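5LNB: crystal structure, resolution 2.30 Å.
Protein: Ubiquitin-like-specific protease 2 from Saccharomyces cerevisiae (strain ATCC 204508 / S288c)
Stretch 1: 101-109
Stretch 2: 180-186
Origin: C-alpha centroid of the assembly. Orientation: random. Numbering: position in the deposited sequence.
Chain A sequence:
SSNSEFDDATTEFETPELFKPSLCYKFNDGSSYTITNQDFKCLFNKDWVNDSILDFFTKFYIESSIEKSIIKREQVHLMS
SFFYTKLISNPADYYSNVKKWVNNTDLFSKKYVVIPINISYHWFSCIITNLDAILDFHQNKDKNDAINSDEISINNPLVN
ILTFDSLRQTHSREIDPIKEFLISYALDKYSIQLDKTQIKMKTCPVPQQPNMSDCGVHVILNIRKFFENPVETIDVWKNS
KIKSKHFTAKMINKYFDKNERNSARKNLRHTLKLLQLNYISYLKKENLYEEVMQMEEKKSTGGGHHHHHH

Stretch 1 101-109: WVNNTDLFS
Stretch 2 180-186: EFLISYA

What backbone shapes meet here? Residues 180-186 lie within a helix that extends beyond both ends of the stretch, with phi/psi near -60/-43 throughout; its i to i-4 bonds include Tyr-185 N to Phe-181 O at 2.7 Å and Ala-186 N to Leu-182 O at 2.9 Å. Stretch 1 is mostly loop. Val-102 to Thr-105 form a type II beta turn, with Asn-103 at -60/137 and Asn-104 at 59/35, closed by Thr-105 N to Val-102 O at 3.2 Å. Thr-105 (-106/167) is extended, and Asp-106 (-146/65) bends the chain into the 3-10 segment at 107-109, where Ser-109 N and Ser-109 OG reach Asp-106 O at 3.1 and 2.9 Å. In register, Leu-107 CA lies 8.6 Å from Tyr-185 CA, and Phe-108 CA lies 7.9 Å from Ala-186 CA.

How does one tyrosine hold the loop? Tyr-185 points toward stretch 1 with chi1 t (-170°) and chi2 -88°, which carries its hydroxyl to the backbone just after the turn. There Tyr-185 OH donates to Thr-105 OG1 at 2.7 Å and accepts from Leu-107 N at 2.9 Å, the latter bond nearly straight at 166°. Thr-105, in rotamer p, passes the chain of bonds on: its OG1 donates to Val-102 O at 2.5 Å, so the side chain braces the same turn that its backbone N closes. Asp-106 N is also 3.2 Å from Tyr-185 OH, but the angle is too poor for a hydrogen bond.

What packs around the tyrosine ring? Leu-107 (chi1 m, chi2 t) places CD1 over one face, 4.1 Å from the centroid of the Tyr-185 ring and 20° off its normal, a CH-pi contact; Leu-107 CG comes within 3.7 Å of Tyr-185 CZ. Val-102, chi1 m, approaches the ring edge, with CB 4.0 Å from Tyr-185 CE2. The same two aliphatic residues also meet the edge of the Phe-181 ring: Val-102 CG1 is 3.9 Å from Phe-181 CZ, and Leu-107 CD1 is 3.8 Å from Phe-181 CE2. The CA-to-CB bond of Phe-181, one helical turn before Tyr-185, points sideways to the loop, yet with chi1 t and chi2 79° the end of the side chain comes nearer to it.

Where does Phe-108 fit? Its CA-to-CB bond points sideways, but chi1 m (-75°) and chi2 41° bring the end of the ring nearer the helix. The rings of Phe-108 and Tyr-185 are nearly parallel, at 18°, but slid apart with centroids separated by 5.6 Å, so they barely overlap; the closest atoms are Phe-108 CE1 and Tyr-185 CD1, at 3.5 Å. Phe-108 CZ also packs 3.8 Å from Ala-186 CB, while Phe-108 CE1 lies 4.1 Å from Leu-182 CD2, Leu-182 being in chi1 m, chi2 t. The polar links gather at the tyrosine hydroxyl, while the apolar contacts line its ring and the neighbouring side chains; the whole contact buries 384 Å², both sides summed.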

ATOM      1  N   TRP A 101     -12.403   9.770  -9.732  1.00 28.90           N
ATOM      2  CA  TRP A 101     -11.262   8.917  -9.426  1.00 25.57           C
ATOM      3  C   TRP A 101     -11.549   7.447  -9.716  1.00 28.14           C
ATOM      4  O   TRP A 101     -10.692   6.738 -10.242  1.00 28.88           O
ATOM      5  CB  TRP A 101     -10.890   9.087  -7.956  1.00 27.24           C
ATOM      6  CG  TRP A 101      -9.524   8.600  -7.601  1.00 33.42           C
ATOM      7  CD1 TRP A 101      -9.081   7.304  -7.570  1.00 33.08           C
ATOM      8  CD2 TRP A 101      -8.422   9.409  -7.190  1.00 31.77           C
ATOM      9  NE1 TRP A 101      -7.761   7.265  -7.180  1.00 32.02           N
ATOM     10  CE2 TRP A 101      -7.336   8.544  -6.938  1.00 33.08           C
ATOM     11  CE3 TRP A 101      -8.247  10.784  -7.009  1.00 30.61           C
ATOM     12  CZ2 TRP A 101      -6.092   9.014  -6.525  1.00 35.85           C
ATOM     13  CZ3 TRP A 101      -7.000  11.249  -6.600  1.00 32.81           C
ATOM     14  CH2 TRP A 101      -5.944  10.366  -6.366  1.00 33.28           C
ATOM     15  N   VAL A 102     -12.739   6.964  -9.345  1.00 24.37           N
ATOM     16  CA  VAL A 102     -13.062   5.542  -9.426  1.00 26.99           C
ATOM     17  C   VAL A 102     -13.903   5.209 -10.654  1.00 30.63           C
ATOM     18  O   VAL A 102     -14.469   4.113 -10.729  1.00 28.43           O
ATOM     19  CB  VAL A 102     -13.773   5.057  -8.153  1.00 27.38           C
ATOM     20  CG1 VAL A 102     -12.911   5.339  -6.933  1.00 28.09           C
ATOM     21  CG2 VAL A 102     -15.157   5.706  -8.035  1.00 19.08           C
ATOM     22  N   ASN A 103     -14.014   6.129 -11.611  1.00 29.15           N
ATOM     23  CA  ASN A 103     -14.703   5.818 -12.855  1.00 27.44           C
ATOM     24  C   ASN A 103     -14.017   4.651 -13.556  1.00 26.76           C
ATOM     25  O   ASN A 103     -12.788   4.574 -13.621  1.00 28.45           O
ATOM     26  CB  ASN A 103     -14.736   7.043 -13.771  1.00 28.70           C
ATOM     27  CG  ASN A 103     -15.542   6.797 -15.048  1.00 39.23           C
ATOM     28  OD1 ASN A 103     -14.986   6.721 -16.148  1.00 42.40           O
ATOM     29  ND2 ASN A 103     -16.857   6.655 -14.899  1.00 35.97           N
ATOM     30  N   ASN A 104     -14.821   3.731 -14.079  1.00 26.64           N
ATOM     31  CA  ASN A 104     -14.315   2.568 -14.806  1.00 27.01           C
ATOM     32  C   ASN A 104     -13.401   1.707 -13.945  1.00 26.91           C
ATOM     33  O   ASN A 104     -12.440   1.117 -14.441  1.00 31.34           O
ATOM     34  CB  ASN A 104     -13.610   2.985 -16.096  1.00 28.95           C
ATOM     35  CG  ASN A 104     -14.599   3.265 -17.223  1.00 36.38           C
ATOM     36  OD1 ASN A 104     -15.782   2.915 -17.125  1.00 33.32           O
ATOM     37  ND2 ASN A 104     -14.121   3.891 -18.298  1.00 33.68           N
ATOM     38  N   THR A 105     -13.704   1.625 -12.655  1.00 26.61           N
ATOM     39  CA  THR A 105     -13.131   0.637 -11.752  1.00 26.07           C
ATOM     40  C   THR A 105     -14.174  -0.426 -11.436  1.00 27.27           C
ATOM     41  O   THR A 105     -15.373  -0.258 -11.687  1.00 23.02           O
ATOM     42  CB  THR A 105     -12.666   1.271 -10.439  1.00 23.72           C
ATOM     43  OG1 THR A 105     -13.802   1.858  -9.787  1.00 22.21           O
ATOM     44  CG2 THR A 105     -11.576   2.321 -10.684  1.00 21.41           C
ATOM     45  N   ASP A 106     -13.706  -1.516 -10.847  1.00 24.13           N
ATOM     46  CA  ASP A 106     -14.570  -2.632 -10.510  1.00 23.16           C
ATOM     47  C   ASP A 106     -14.046  -3.246  -9.215  1.00 20.25           C
ATOM     48  O   ASP A 106     -13.608  -4.392  -9.172  1.00 23.79           O
ATOM     49  CB  ASP A 106     -14.607  -3.633 -11.664  1.00 23.01           C
ATOM     50  CG  ASP A 106     -15.564  -4.779 -11.419  1.00 28.45           C
ATOM     51  OD1 ASP A 106     -16.413  -4.674 -10.508  1.00 27.66           O
ATOM     52  OD2 ASP A 106     -15.466  -5.788 -12.152  1.00 35.24           O
ATOM     53  N   LEU A 107     -14.102  -2.469  -8.129  1.00 18.05           N
ATOM     54  CA  LEU A 107     -13.402  -2.853  -6.899  1.00 21.72           C
ATOM     55  C   LEU A 107     -13.955  -4.132  -6.282  1.00 25.46           C
ATOM     56  O   LEU A 107     -13.200  -4.894  -5.663  1.00 25.90           O
ATOM     57  CB  LEU A 107     -13.461  -1.719  -5.873  1.00 19.68           C
ATOM     58  CG  LEU A 107     -12.757  -0.428  -6.304  1.00 24.65           C
ATOM     59  CD1 LEU A 107     -12.840   0.650  -5.223  1.00 19.41           C
ATOM     60  CD2 LEU A 107     -11.301  -0.739  -6.676  1.00 22.69           C
ATOM     61  N   PHE A 108     -15.256  -4.387  -6.419  1.00 26.82           N
ATOM     62  CA  PHE A 108     -15.839  -5.552  -5.769  1.00 28.80           C
ATOM     63  C   PHE A 108     -15.525  -6.856  -6.495  1.00 30.15           C
ATOM     64  O   PHE A 108     -15.933  -7.918  -6.021  1.00 31.45           O
ATOM     65  CB  PHE A 108     -17.357  -5.377  -5.614  1.00 28.03           C
ATOM     66  CG  PHE A 108     -17.755  -4.419  -4.506  1.00 32.06           C
ATOM     67  CD1 PHE A 108     -17.057  -3.237  -4.300  1.00 29.00           C
ATOM     68  CD2 PHE A 108     -18.828  -4.706  -3.675  1.00 34.93           C
ATOM     69  CE1 PHE A 108     -17.424  -2.360  -3.296  1.00 25.44           C
ATOM     70  CE2 PHE A 108     -19.195  -3.832  -2.666  1.00 31.29           C
ATOM     71  CZ  PHE A 108     -18.494  -2.660  -2.478  1.00 27.38           C
ATOM     72  N   SER A 109     -14.808  -6.820  -7.618  1.00 23.78           N
ATOM     73  CA  SER A 109     -14.262  -8.055  -8.171  1.00 25.78           C
ATOM     74  C   SER A 109     -12.857  -8.346  -7.649  1.00 21.47           C
ATOM     75  O   SER A 109     -12.268  -9.370  -8.009  1.00 22.50           O
ATOM     76  CB  SER A 109     -14.253  -8.005  -9.701  1.00 27.00           C
ATOM     77  OG  SER A 109     -13.304  -7.065 -10.169  1.00 36.16           O
ATOM     78  N   GLU A 180     -17.962   4.249   4.410  1.00 25.74           N
ATOM     79  CA  GLU A 180     -18.998   4.974   3.680  1.00 27.21           C
ATOM     80  C   GLU A 180     -18.718   4.974   2.183  1.00 31.18           C
ATOM     81  O   GLU A 180     -19.643   4.860   1.367  1.00 35.73           O
ATOM     82  CB  GLU A 180     -19.117   6.401   4.219  1.00 31.34           C
ATOM     83  CG  GLU A 180     -19.535   6.467   5.700  1.00 35.62           C
ATOM     84  CD  GLU A 180     -20.983   6.012   5.958  1.00 47.73           C
ATOM     85  OE1 GLU A 180     -21.840   6.122   5.047  1.00 46.91           O
ATOM     86  OE2 GLU A 180     -21.267   5.546   7.085  1.00 51.35           O
ATOM     87  N   PHE A 181     -17.442   5.086   1.806  1.00 30.15           N
ATOM     88  CA  PHE A 181     -17.061   4.962   0.404  1.00 23.59           C
ATOM     89  C   PHE A 181     -17.559   3.647  -0.183  1.00 23.27           C
ATOM     90  O   PHE A 181     -18.145   3.619  -1.271  1.00 24.43           O
ATOM     91  CB  PHE A 181     -15.542   5.059   0.264  1.00 20.49           C
ATOM     92  CG  PHE A 181     -15.046   4.610  -1.073  1.00 22.62           C
ATOM     93  CD1 PHE A 181     -15.144   5.449  -2.178  1.00 17.77           C
ATOM     94  CD2 PHE A 181     -14.522   3.337  -1.240  1.00 19.82           C
ATOM     95  CE1 PHE A 181     -14.700   5.038  -3.417  1.00 18.86           C
ATOM     96  CE2 PHE A 181     -14.074   2.916  -2.479  1.00 20.67           C
ATOM     97  CZ  PHE A 181     -14.166   3.768  -3.576  1.00 19.62           C
ATOM     98  N   LEU A 182     -17.331   2.540   0.531  1.00 23.38           N
ATOM     99  CA  LEU A 182     -17.720   1.233   0.009  1.00 22.01           C
ATOM    100  C   LEU A 182     -19.225   1.135  -0.156  1.00 23.22           C
ATOM    101  O   LEU A 182     -19.715   0.515  -1.105  1.00 21.53           O
ATOM    102  CB  LEU A 182     -17.226   0.123   0.932  1.00 22.27           C
ATOM    103  CG  LEU A 182     -15.716  -0.043   0.972  1.00 20.27           C
ATOM    104  CD1 LEU A 182     -15.321  -1.041   2.065  1.00 18.00           C
ATOM    105  CD2 LEU A 182     -15.207  -0.462  -0.432  1.00 17.51           C
ATOM    106  N   ILE A 183     -19.973   1.728   0.769  1.00 20.60           N
ATOM    107  CA  ILE A 183     -21.425   1.667   0.699  1.00 21.83           C
ATOM    108  C   ILE A 183     -21.924   2.433  -0.516  1.00 21.93           C
ATOM    109  O   ILE A 183     -22.773   1.949  -1.272  1.00 24.45           O
ATOM    110  CB  ILE A 183     -22.040   2.202   2.002  1.00 23.10           C
ATOM    111  CG1 ILE A 183     -21.734   1.242   3.151  1.00 23.51           C
ATOM    112  CG2 ILE A 183     -23.538   2.393   1.850  1.00 24.53           C
ATOM    113  CD1 ILE A 183     -22.227   1.731   4.501  1.00 24.97           C
ATOM    114  N   SER A 184     -21.394   3.640  -0.721  1.00 24.79           N
ATOM    115  CA  SER A 184     -21.780   4.441  -1.875  1.00 22.48           C
ATOM    116  C   SER A 184     -21.318   3.785  -3.166  1.00 23.66           C
ATOM    117  O   SER A 184     -22.070   3.718  -4.148  1.00 21.86           O
ATOM    118  CB  SER A 184     -21.197   5.846  -1.751  1.00 23.62           C
ATOM    119  OG  SER A 184     -21.687   6.483  -0.586  1.00 27.96           O
ATOM    120  N   TYR A 185     -20.073   3.301  -3.181  1.00 23.08           N
ATOM    121  CA  TYR A 185     -19.559   2.598  -4.349  1.00 23.62           C
ATOM    122  C   TYR A 185     -20.471   1.442  -4.736  1.00 21.60           C
ATOM    123  O   TYR A 185     -20.831   1.282  -5.906  1.00 24.90           O
ATOM    124  CB  TYR A 185     -18.141   2.097  -4.068  1.00 22.81           C
ATOM    125  CG  TYR A 185     -17.435   1.558  -5.284  1.00 21.47           C
ATOM    126  CD1 TYR A 185     -17.571   0.222  -5.651  1.00 18.09           C
ATOM    127  CD2 TYR A 185     -16.639   2.387  -6.080  1.00 18.10           C
ATOM    128  CE1 TYR A 185     -16.930  -0.281  -6.770  1.00 23.39           C
ATOM    129  CE2 TYR A 185     -15.978   1.888  -7.201  1.00 17.68           C
ATOM    130  CZ  TYR A 185     -16.136   0.554  -7.544  1.00 22.92           C
ATOM    131  OH  TYR A 185     -15.503   0.032  -8.652  1.00 27.93           O
ATOM    132  N   ALA A 186     -20.848   0.618  -3.754  1.00 23.56           N
ATOM    133  CA  ALA A 186     -21.719  -0.523  -4.019  1.00 24.25           C
ATOM    134  C   ALA A 186     -23.028  -0.086  -4.667  1.00 25.50           C
ATOM    135  O   ALA A 186     -23.512  -0.726  -5.611  1.00 24.22           O
ATOM    136  CB  ALA A 186     -21.996  -1.271  -2.714  1.00 21.67           C
TER